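Local atomic coordinates of N-acyl-D-glutamate deacylase (Bordetella bronchiseptica, PDB entry 3GIP), a protein that catalyses the hydrolysis of N-acyl-D-glutamate to D-glutamate and a carboxylate, as a zinc-binding member of the amidohydrolase superfamily. Residues A[27-32]-A[426-431]. Numbering follows the deposited sequence.
Sequences ADLGVR and ADVVVF
Leu-29 and Val-31 face Val-428 and Ala-426 across the interior of a small beta sandwich. This accessory domain is characteristic of amidohydrolases, where it accompanies the TIM barrel. One layer comes from the N-terminal part of the chain; the other also takes in strands from its C-terminal part. Strand 28-32 lies between strands 35-40 and 7-12 in the first layer. Strand 428-431 lies between strands 57-64 and 452-457 in the second.

The contact is purely apolar, and no hydrogen bond joins the two segments. It consists of two separate pairs of side chains. Leu-29 and Val-31, two residues apart on their strand, both point toward segment 426-431. Leu-29 and Val-428 reach toward each other and meet tip to tip. Methyl CD2 of Leu-29 is 3.6 Å from CG2 of Val-428. The same CD2 lies 4.0 Å from CG1 of Val-428, so one leucine methyl sits against both valine branches. Leu-29 CG is anti to the backbone N (chi1 -177°), and this extended side chain carries CD2 across to Val-428. Val-58 touches both Leu-29 and Val-428, while Ile-36 and Ile-39 pack on Leu-29 from within its own layer.

Two acidic side chains of the segments bond outside the contact: Asp-28 forms a salt bridge with Arg-26, and Asp-427 forms one with Arg-417.

The CA atoms come nearest at the other pair, where CA of Val-31 and CA of Ala-426 are 6.6 Å apart. Here both branches of Val-31 straddle a single methyl: CB of Ala-426 lies 3.6 Å from Val-31 CG1 and 3.7 Å from Val-31 CG2.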
# COMPACT_ATOMS: atom_id res chain seq x y z
N ALA A 27 -20.35 -21.62 7.15
CA ALA A 27 -21.30 -20.73 7.81
C ALA A 27 -21.74 -19.60 6.87
O ALA A 27 -21.04 -19.29 5.90
CB ALA A 27 -20.68 -20.14 9.07
N ASP A 28 -22.89 -19.00 7.16
CA ASP A 28 -23.40 -17.90 6.35
C ASP A 28 -23.11 -16.58 7.04
O ASP A 28 -22.97 -16.52 8.27
CB ASP A 28 -24.91 -18.04 6.13
CG ASP A 28 -25.31 -19.38 5.55
OD1 ASP A 28 -24.51 -19.95 4.78
OD2 ASP A 28 -26.42 -19.86 5.86
N LEU A 29 -23.02 -15.51 6.26
CA LEU A 29 -22.74 -14.19 6.80
C LEU A 29 -23.92 -13.26 6.55
O LEU A 29 -24.42 -13.17 5.43
CB LEU A 29 -21.49 -13.61 6.15
CG LEU A 29 -20.98 -12.25 6.65
CD1 LEU A 29 -20.23 -12.43 7.95
CD2 LEU A 29 -20.05 -11.64 5.61
N GLY A 30 -24.36 -12.57 7.60
CA GLY A 30 -25.47 -11.65 7.48
C GLY A 30 -25.02 -10.21 7.69
O GLY A 30 -24.20 -9.94 8.57
N VAL A 31 -25.56 -9.30 6.90
CA VAL A 31 -25.20 -7.89 7.00
C VAL A 31 -26.41 -6.99 7.19
O VAL A 31 -27.46 -7.19 6.58
CB VAL A 31 -24.45 -7.43 5.72
CG1 VAL A 31 -24.13 -5.94 5.81
CG2 VAL A 31 -23.18 -8.24 5.55
N ARG A 32 -26.26 -5.98 8.05
CA ARG A 32 -27.32 -5.02 8.28
C ARG A 32 -26.72 -3.70 8.74
O ARG A 32 -25.86 -3.66 9.62
CB ARG A 32 -28.32 -5.51 9.33
CG ARG A 32 -29.54 -4.60 9.42
CD ARG A 32 -30.44 -4.92 10.60
NE ARG A 32 -30.97 -6.27 10.57
CZ ARG A 32 -30.59 -7.25 11.38
NH1 ARG A 32 -29.66 -7.01 12.30
NH2 ARG A 32 -31.13 -8.45 11.29
N ALA A 426 -18.95 -4.44 7.54
CA ALA A 426 -19.10 -5.47 6.53
C ALA A 426 -18.25 -5.30 5.27
O ALA A 426 -18.79 -5.18 4.16
CB ALA A 426 -20.58 -5.61 6.15
N ASP A 427 -16.93 -5.29 5.44
CA ASP A 427 -16.01 -5.23 4.30
C ASP A 427 -15.80 -6.72 4.05
O ASP A 427 -15.22 -7.42 4.88
CB ASP A 427 -14.67 -4.58 4.69
CG ASP A 427 -14.79 -3.09 4.97
OD1 ASP A 427 -15.72 -2.45 4.44
OD2 ASP A 427 -13.93 -2.55 5.70
N VAL A 428 -16.28 -7.20 2.91
CA VAL A 428 -16.20 -8.63 2.61
C VAL A 428 -15.80 -8.95 1.18
O VAL A 428 -16.16 -8.24 0.25
CB VAL A 428 -17.58 -9.30 2.86
CG1 VAL A 428 -17.47 -10.81 2.73
CG2 VAL A 428 -18.11 -8.91 4.23
N VAL A 429 -15.06 -10.04 1.02
CA VAL A 429 -14.68 -10.48 -0.32
C VAL A 429 -15.01 -11.96 -0.41
O VAL A 429 -14.74 -12.73 0.52
CB VAL A 429 -13.17 -10.27 -0.62
CG1 VAL A 429 -12.31 -11.04 0.36
CG2 VAL A 429 -12.88 -10.72 -2.05
N VAL A 430 -15.63 -12.35 -1.51
CA VAL A 430 -16.00 -13.74 -1.76
C VAL A 430 -15.16 -14.18 -2.95
O VAL A 430 -15.19 -13.54 -4.00
CB VAL A 430 -17.49 -13.87 -2.11
CG1 VAL A 430 -17.84 -15.33 -2.38
CG2 VAL A 430 -18.34 -13.32 -0.98
N PHE A 431 -14.41 -15.27 -2.79
CA PHE A 431 -13.58 -15.74 -3.89
C PHE A 431 -13.45 -17.25 -3.96
O PHE A 431 -13.66 -17.94 -2.96
CB PHE A 431 -12.18 -15.10 -3.78
CG PHE A 431 -11.38 -15.54 -2.58
CD1 PHE A 431 -10.55 -16.65 -2.65
CD2 PHE A 431 -11.46 -14.84 -1.37
CE1 PHE A 431 -9.79 -17.06 -1.55
CE2 PHE A 431 -10.71 -15.24 -0.26
CZ PHE A 431 -9.87 -16.35 -0.35